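Local coordinates for uncharacterized protein (Bacteroides ovatus, PDB 4ID2) that is of unknown function, a DUF4738 family member with a beta-barrel-like fold, at residues 140-143 / 147-150; 75-80 / 121-126; 55-60 / 90-95. All coordinates share one frame; numbering follows the deposited sequence.

Interaction 1. Residues 140-143 / 147-150; sequences ITIT and KMSI
Ile140 and Ile150 lie side by side on one face of an antiparallel beta hairpin, strand 134-142 turning back into strand 148-158, with CG1 of Ile140 resting 3.7 Å from CD1 of Ile150. The other branch of Ile140 does separate work: a chi1 of -53° sets CG2 opposite its own backbone N. From there Ile140 CG2 passes across the selenomethionine Met148 and meets Met148 CG at 3.6 Å, with the selenium a little farther off. Thr141 and Ser149 form the hydrogen-bonded pair, the backbone N of each giving its proton to the other residue's O at 2.9 Å. Their side chains project from the opposite face, where Gln151 binds both hydroxyls, its NE2 giving to Thr141 OG1 and its OE1 meeting Ser149 OG. Ile142 returns to the face of Ile140, a non-hydrogen-bonded partner of Met148, and Ile142 CG1 touches Met148 CG at 3.8 Å, so that this methylene rests over both isoleucines. Leu85 and Phe89 of strand 82-89 pack against this apolar face. At the start of the turn Thr143 N donates to Lys147 O, and Thr143 OG1 hydrogen-bonds to Asp145 OD1. Standing between backbone N and carbonyl carbon (chi1 66°), the same Thr143 OG1 takes the N-H of Lys147 N at 2.9 Å, a bond bent to 137°.

Interaction 2. Residues 75-80 / 121-126; sequences LHLTRG and IVYAAS
Two beta sheets face each other across the apolar interior of the beta-barrel-like fold, and here strand 67-79 of the mixed sheet meets strand 121-128 of the antiparallel one. The short strand segments run nearly antiparallel, 157° between their directions, with axes 11.8 Å apart, so side chains alone bridge the gap. Tyr123 reaches into it with its ring. One face of that ring carries Leu75, whose CD2 stands 3.9 Å from the ring centroid and only 7° off the normal, a CH-pi contact almost exactly over the centre. The second methyl of Leu75, CD1, sits above and beyond the rim, 3.7 Å from Tyr123 CE2, and overhangs the hydroxyl, with Leu75 CD1 to Tyr123 OH at 3.6 Å. With CG anti to the backbone N (chi1 163°), Leu75 extends this fork across the interior. Leu77, two residues on, sends CD1 to within 3.6 Å of Tyr123 OH, while Leu77 CD2 meets CD1 of Ile121 tip to tip at 3.8 Å. The phenol oxygen thus touches a methyl from each leucine, and this buried polar atom is satisfied by a hydrogen bond with Ser47 OG. Without the ring, as with an alanine at Tyr123, a gap would probably open beneath the methyls of Leu75 and Ser47 OG would lose its phenol partner. Around the contact, Ile142 of strand 134-142 packs against Leu75, Leu77 and Tyr123, Tyr45 of strand 43-53 touches Leu77 and Ile121, and Ile111 and Tyr113 of strand 107-116 press on Tyr123.

Interaction 3. Residues 55-60 / 90-95; sequences DNLPHV and TKNDFS. With SO4 (sulfate ion), chain C.
Val60 and Lys91 make the closer part of this loop-to-loop contact, their side chains running antiparallel alongside one another until CG2 of Val60 lies 3.4 Å from Lys91 NZ. The lysine leaves its backbone with CG between N and the carbonyl carbon (chi1 66°) and then runs extended, which carries the ammonium from the short 3-10 turn 91-93 to the loop 55-60. There Lys91 NZ hydrogen-bonds to Ser106 O, with Asp70 only a long, weak ion pair. Leu57 adds apolar packing, its CD1 crossing the methyl CG2 of Thr90 at 4.0 Å. The looser side begins at exposed Asn92, whose OD1 stays 4.3 Å from Leu57 CD2. Water fills in nearby: one molecule accepts from Lys91 NZ at 3.1 Å while giving a weak bond to His59 O. Farther out, exposed Asn56 ND2 gives a bond of 2.8 Å to O1 of a sulfate that is likely a crystallisation additive, and a weak one to O4. The 3-10 turn is braced internally, Thr90 N donating to Asp93 OD2 at 2.8 Å. The contact thus joins the loop leading into strand 60-61 to the one after strand 82-89; Leu57 also touches Asp70 of strand 67-79, and Lys91 packs on Val127 of strand 121-128 and Leu103 of helix 100-104.

Overall arrangement
From the N terminus, residues 55-60 come first and pair with 90-95, so interaction 3 closes a loop that includes strand 67-79. Interaction 2 opens inside that loop, at 75-80, and closes beyond it at 121-126, so the two cross. Interaction 1 follows in series, a local hairpin at 140-143 and 147-150. Interactions 1 and 2 have centres about 9 Å apart and are joined through neighbouring strands 121-128 and 134-142 of one sheet; interaction 2 ties that sheet to the mixed one. The centres of interactions 3 and 2 are about 20 Å apart, on opposite sides of the chain's centre, yet Phe94 reaches Ala125, Ile140 and Ile150.

Interaction 1. Residues 140-143 / 147-150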
loop_
_atom_site.group_PDB
_atom_site.type_symbol
_atom_site.label_atom_id
_atom_site.label_comp_id
_atom_site.label_asym_id
_atom_site.label_seq_id
_atom_site.Cartn_x
_atom_site.Cartn_y
_atom_site.Cartn_z
ATOM N N ILE A 140 4.734 12.442 11.246
ATOM C CA ILE A 140 4.771 13.297 12.442
ATOM C C ILE A 140 4.131 14.612 12.049
ATOM O O ILE A 140 4.590 15.222 11.082
ATOM C CB ILE A 140 6.223 13.534 12.954
ATOM C CG1 ILE A 140 7.009 12.225 13.179
ATOM C CG2 ILE A 140 6.248 14.406 14.218
ATOM C CD1 ILE A 140 8.471 12.411 12.940
ATOM N N THR A 141 3.097 15.057 12.767
ATOM C CA THR A 141 2.447 16.341 12.483
ATOM C C THR A 141 2.727 17.265 13.656
ATOM O O THR A 141 2.464 16.881 14.792
ATOM C CB THR A 141 0.953 16.150 12.217
ATOM O OG1 THR A 141 0.803 15.200 11.160
ATOM C CG2 THR A 141 0.251 17.457 11.837
ATOM N N ILE A 142 3.286 18.463 13.396
ATOM C CA ILE A 142 3.604 19.435 14.446
ATOM C C ILE A 142 2.792 20.698 14.192
ATOM O O ILE A 142 2.853 21.246 13.090
ATOM C CB ILE A 142 5.123 19.731 14.508
ATOM C CG1 ILE A 142 5.915 18.451 14.822
ATOM C CG2 ILE A 142 5.415 20.812 15.570
ATOM C CD1 ILE A 142 7.355 18.483 14.386
ATOM N N THR A 143 2.041 21.173 15.208
ATOM C CA THR A 143 1.235 22.389 15.056
ATOM C C THR A 143 2.124 23.608 15.242
ATOM O O THR A 143 3.267 23.472 15.671
ATOM C CB THR A 143 0.066 22.413 16.050
ATOM O OG1 THR A 143 0.583 22.502 17.378
ATOM C CG2 THR A 143 -0.851 21.201 15.914
ATOM N N LYS A 147 2.377 21.396 19.359
ATOM C CA LYS A 147 1.687 20.146 19.716
ATOM C C LYS A 147 1.993 19.121 18.639
ATOM O O LYS A 147 1.752 19.380 17.463
ATOM C CB LYS A 147 0.172 20.332 19.908
ATOM C CG LYS A 147 -0.182 21.154 21.145
ATOM C CD LYS A 147 -1.673 21.439 21.244
ATOM C CE LYS A 147 -2.026 22.153 22.524
ATOM N NZ LYS A 147 -3.463 22.534 22.566
HETATM N N MSE A 148 2.586 17.992 19.029
HETATM C CA MSE A 148 3.029 16.969 18.101
HETATM C C MSE A 148 2.148 15.716 18.163
HETATM O O MSE A 148 1.752 15.301 19.246
HETATM C CB MSE A 148 4.479 16.623 18.435
HETATM C CG MSE A 148 5.151 15.757 17.397
HETATM SE SE MSE A 148 5.909 14.157 18.113
HETATM C CE MSE A 148 4.348 13.350 18.954
ATOM N N SER A 149 1.861 15.106 16.996
ATOM C CA SER A 149 1.084 13.862 16.902
ATOM C C SER A 149 1.744 12.903 15.908
ATOM O O SER A 149 2.395 13.349 14.970
ATOM C CB SER A 149 -0.361 14.141 16.502
ATOM O OG SER A 149 -0.462 14.839 15.275
ATOM N N ILE A 150 1.598 11.588 16.148
ATOM C CA ILE A 150 2.169 10.510 15.339
ATOM C C ILE A 150 1.060 9.724 14.671
ATOM O O ILE A 150 0.067 9.424 15.318
ATOM C CB ILE A 150 3.017 9.556 16.237
ATOM C CG1 ILE A 150 4.135 10.298 16.989
ATOM C CG2 ILE A 150 3.584 8.390 15.441
ATOM C CD1 ILE A 150 5.079 11.072 16.148
#

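Interaction 2. Residues 75-80 / 121-126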
loop_
_atom_site.group_PDB
_atom_site.type_symbol
_atom_site.label_atom_id
_atom_site.label_comp_id
_atom_site.label_asym_id
_atom_site.label_seq_id
_atom_site.Cartn_x
_atom_site.Cartn_y
_atom_site.Cartn_z
ATOM N N LEU A 75 15.146 16.408 15.794
ATOM C CA LEU A 75 14.386 17.324 14.950
ATOM C C LEU A 75 14.295 18.649 15.697
ATOM O O LEU A 75 13.684 18.698 16.756
ATOM C CB LEU A 75 12.993 16.737 14.619
ATOM C CG LEU A 75 11.890 17.688 14.088
ATOM C CD1 LEU A 75 12.346 18.533 12.927
ATOM C CD2 LEU A 75 10.673 16.898 13.619
ATOM N N HIS A 76 14.971 19.701 15.192
ATOM C CA HIS A 76 14.946 21.041 15.785
ATOM C C HIS A 76 14.190 21.991 14.848
ATOM O O HIS A 76 14.720 22.405 13.815
ATOM C CB HIS A 76 16.362 21.567 16.075
ATOM C CG HIS A 76 16.393 22.747 17.007
ATOM N ND1 HIS A 76 17.586 23.269 17.460
ATOM C CD2 HIS A 76 15.377 23.450 17.567
ATOM C CE1 HIS A 76 17.268 24.272 18.265
ATOM N NE2 HIS A 76 15.951 24.412 18.368
ATOM N N LEU A 77 12.941 22.308 15.203
ATOM C CA LEU A 77 12.078 23.202 14.431
ATOM C C LEU A 77 12.036 24.574 15.091
ATOM O O LEU A 77 11.706 24.655 16.268
ATOM C CB LEU A 77 10.660 22.605 14.353
ATOM C CG LEU A 77 9.622 23.402 13.562
ATOM C CD1 LEU A 77 10.060 23.581 12.117
ATOM C CD2 LEU A 77 8.260 22.736 13.639
ATOM N N THR A 78 12.344 25.648 14.340
ATOM C CA THR A 78 12.330 27.009 14.885
ATOM C C THR A 78 11.523 27.945 14.000
ATOM O O THR A 78 11.365 27.685 12.816
ATOM C CB THR A 78 13.757 27.548 15.065
ATOM O OG1 THR A 78 14.380 27.660 13.794
ATOM C CG2 THR A 78 14.609 26.670 15.954
ATOM N N ARG A 79 11.002 29.027 14.592
ATOM C CA ARG A 79 10.258 30.078 13.899
ATOM C C ARG A 79 10.833 31.383 14.420
ATOM O O ARG A 79 10.450 31.833 15.502
ATOM C CB ARG A 79 8.744 29.941 14.153
ATOM C CG ARG A 79 7.903 31.007 13.452
ATOM C CD ARG A 79 6.428 30.970 13.814
ATOM N NE ARG A 79 6.202 31.040 15.264
ATOM C CZ ARG A 79 5.747 30.059 16.049
ATOM N NH1 ARG A 79 5.430 28.873 15.537
ATOM N NH2 ARG A 79 5.597 30.261 17.350
ATOM N N GLY A 80 11.827 31.915 13.712
ATOM C CA GLY A 80 12.548 33.102 14.148
ATOM C C GLY A 80 13.429 32.746 15.332
ATOM O O GLY A 80 14.111 31.720 15.305
ATOM N N ILE A 121 2.448 21.115 10.413
ATOM C CA ILE A 121 3.625 20.817 9.608
ATOM C C ILE A 121 3.785 19.308 9.617
ATOM O O ILE A 121 3.970 18.742 10.689
ATOM C CB ILE A 121 4.862 21.548 10.202
ATOM C CG1 ILE A 121 4.628 23.076 10.244
ATOM C CG2 ILE A 121 6.136 21.213 9.412
ATOM C CD1 ILE A 121 5.483 23.797 11.193
ATOM N N VAL A 122 3.732 18.656 8.447
ATOM C CA VAL A 122 3.815 17.201 8.350
ATOM C C VAL A 122 5.210 16.761 7.927
ATOM O O VAL A 122 5.760 17.281 6.956
ATOM C CB VAL A 122 2.748 16.651 7.376
ATOM C CG1 VAL A 122 2.832 15.126 7.270
ATOM C CG2 VAL A 122 1.353 17.081 7.815
ATOM N N TYR A 123 5.752 15.763 8.644
ATOM C CA TYR A 123 7.040 15.139 8.355
ATOM C C TYR A 123 6.815 13.706 7.960
ATOM O O TYR A 123 6.010 13.031 8.591
ATOM C CB TYR A 123 7.969 15.166 9.573
ATOM C CG TYR A 123 8.551 16.526 9.877
ATOM C CD1 TYR A 123 7.795 17.501 10.518
ATOM C CD2 TYR A 123 9.864 16.835 9.546
ATOM C CE1 TYR A 123 8.314 18.771 10.763
ATOM C CE2 TYR A 123 10.395 18.098 9.792
ATOM C CZ TYR A 123 9.623 19.055 10.427
ATOM O OH TYR A 123 10.142 20.298 10.682
ATOM N N ALA A 124 7.519 13.228 6.937
ATOM C CA ALA A 124 7.452 11.827 6.557
ATOM C C ALA A 124 8.484 11.127 7.398
ATOM O O ALA A 124 9.586 11.655 7.549
ATOM C CB ALA A 124 7.741 11.655 5.069
ATOM N N ALA A 125 8.117 10.018 8.030
ATOM C CA ALA A 125 9.025 9.263 8.892
ATOM C C ALA A 125 9.076 7.818 8.436
ATOM O O ALA A 125 8.096 7.314 7.885
ATOM C CB ALA A 125 8.565 9.346 10.336
ATOM N N SER A 126 10.214 7.155 8.633
ATOM C CA SER A 126 10.321 5.760 8.243
ATOM C C SER A 126 11.250 4.961 9.145
ATOM O O SER A 126 12.272 5.468 9.608
ATOM C CB SER A 126 10.807 5.641 6.800
ATOM O OG SER A 126 12.036 6.321 6.600
#

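Interaction 3. Residues 55-60 / 90-95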
loop_
_atom_site.group_PDB
_atom_site.type_symbol
_atom_site.label_atom_id
_atom_site.label_comp_id
_atom_site.label_asym_id
_atom_site.label_seq_id
_atom_site.Cartn_x
_atom_site.Cartn_y
_atom_site.Cartn_z
ATOM N N ASP A 55 24.264 4.278 20.302
ATOM C CA ASP A 55 24.860 3.087 20.912
ATOM C C ASP A 55 24.119 2.654 22.190
ATOM O O ASP A 55 24.269 1.509 22.610
ATOM C CB ASP A 55 26.342 3.339 21.231
ATOM C CG ASP A 55 27.193 3.647 20.006
ATOM O OD1 ASP A 55 27.017 4.739 19.418
ATOM O OD2 ASP A 55 28.066 2.815 19.664
ATOM N N ASN A 56 23.318 3.553 22.795
ATOM C CA ASN A 56 22.563 3.260 24.016
ATOM C C ASN A 56 21.260 2.506 23.725
ATOM O O ASN A 56 20.703 1.909 24.642
ATOM C CB ASN A 56 22.257 4.556 24.774
ATOM C CG ASN A 56 23.499 5.330 25.150
ATOM O OD1 ASN A 56 24.613 4.789 25.198
ATOM N ND2 ASN A 56 23.346 6.623 25.386
ATOM N N LEU A 57 20.783 2.508 22.472
ATOM C CA LEU A 57 19.558 1.788 22.107
ATOM C C LEU A 57 19.820 0.291 21.921
ATOM O O LEU A 57 20.948 -0.088 21.585
ATOM C CB LEU A 57 18.978 2.352 20.796
ATOM C CG LEU A 57 18.386 3.745 20.869
ATOM C CD1 LEU A 57 17.915 4.203 19.490
ATOM C CD2 LEU A 57 17.242 3.806 21.868
ATOM N N PRO A 58 18.786 -0.575 22.050
ATOM C CA PRO A 58 19.008 -2.011 21.792
ATOM C C PRO A 58 19.381 -2.272 20.330
ATOM O O PRO A 58 18.826 -1.642 19.425
ATOM C CB PRO A 58 17.671 -2.683 22.147
ATOM C CG PRO A 58 16.737 -1.621 22.507
ATOM C CD PRO A 58 17.385 -0.285 22.414
ATOM N N HIS A 59 20.324 -3.193 20.104
ATOM C CA HIS A 59 20.753 -3.539 18.754
ATOM C C HIS A 59 19.673 -4.350 18.058
ATOM O O HIS A 59 18.844 -4.984 18.717
ATOM C CB HIS A 59 22.071 -4.332 18.772
ATOM C CG HIS A 59 23.211 -3.596 19.397
ATOM N ND1 HIS A 59 24.256 -4.269 20.010
ATOM C CD2 HIS A 59 23.408 -2.267 19.535
ATOM C CE1 HIS A 59 25.072 -3.330 20.463
ATOM N NE2 HIS A 59 24.601 -2.111 20.201
ATOM N N VAL A 60 19.704 -4.339 16.722
ATOM C CA VAL A 60 18.763 -5.062 15.871
ATOM C C VAL A 60 19.534 -6.153 15.145
ATOM O O VAL A 60 20.502 -5.853 14.450
ATOM C CB VAL A 60 18.054 -4.098 14.896
ATOM C CG1 VAL A 60 17.008 -4.829 14.060
ATOM C CG2 VAL A 60 17.418 -2.949 15.664
ATOM N N THR A 90 13.291 8.379 18.371
ATOM C CA THR A 90 13.733 6.987 18.214
ATOM C C THR A 90 12.541 6.215 17.669
ATOM O O THR A 90 11.419 6.715 17.735
ATOM C CB THR A 90 14.269 6.382 19.532
ATOM O OG1 THR A 90 13.198 6.200 20.456
ATOM C CG2 THR A 90 15.360 7.215 20.159
ATOM N N LYS A 91 12.752 4.995 17.168
ATOM C CA LYS A 91 11.638 4.175 16.670
ATOM C C LYS A 91 10.567 3.934 17.772
ATOM O O LYS A 91 9.394 3.760 17.449
ATOM C CB LYS A 91 12.147 2.833 16.101
ATOM C CG LYS A 91 12.772 1.897 17.131
ATOM C CD LYS A 91 13.251 0.621 16.497
ATOM C CE LYS A 91 13.730 -0.352 17.545
ATOM N NZ LYS A 91 14.653 -1.365 16.979
ATOM N N ASN A 92 10.960 3.998 19.063
ATOM C CA ASN A 92 10.047 3.794 20.194
ATOM C C ASN A 92 8.995 4.911 20.307
ATOM O O ASN A 92 7.935 4.660 20.874
ATOM C CB ASN A 92 10.826 3.639 21.496
ATOM C CG ASN A 92 11.916 2.600 21.392
ATOM O OD1 ASN A 92 13.105 2.922 21.399
ATOM N ND2 ASN A 92 11.535 1.351 21.165
ATOM N N ASP A 93 9.230 6.095 19.696
ATOM C CA ASP A 93 8.225 7.174 19.639
ATOM C C ASP A 93 6.995 6.787 18.804
ATOM O O ASP A 93 5.991 7.490 18.864
ATOM C CB ASP A 93 8.821 8.464 19.050
ATOM C CG ASP A 93 9.747 9.160 20.009
ATOM O OD1 ASP A 93 9.247 9.762 20.976
ATOM O OD2 ASP A 93 10.970 9.074 19.814
ATOM N N PHE A 94 7.087 5.706 18.004
ATOM C CA PHE A 94 6.009 5.191 17.167
ATOM C C PHE A 94 5.424 3.885 17.746
ATOM O O PHE A 94 4.678 3.205 17.052
ATOM C CB PHE A 94 6.548 4.953 15.740
ATOM C CG PHE A 94 7.186 6.180 15.118
ATOM C CD1 PHE A 94 8.527 6.468 15.328
ATOM C CD2 PHE A 94 6.439 7.056 14.346
ATOM C CE1 PHE A 94 9.107 7.617 14.782
ATOM C CE2 PHE A 94 7.024 8.207 13.800
ATOM C CZ PHE A 94 8.352 8.479 14.025
ATOM N N SER A 95 5.726 3.553 19.021
ATOM C CA SER A 95 5.232 2.337 19.681
ATOM C C SER A 95 3.702 2.321 19.815
ATOM O O SER A 95 3.118 1.238 19.872
ATOM C CB SER A 95 5.861 2.177 21.062
ATOM O OG SER A 95 5.537 3.259 21.921
HETATM S S SO4 C . 20.786 8.554 24.716
HETATM O O1 SO4 C . 21.074 8.168 26.091
HETATM O O2 SO4 C . 19.759 7.673 24.180
HETATM O O3 SO4 C . 20.319 9.936 24.710
HETATM O O4 SO4 C . 21.998 8.444 23.906
HETATM O O HOH W 1 16.817 -0.148 19.032
HETATM O O HOH W 2 15.709 -3.626 18.879
#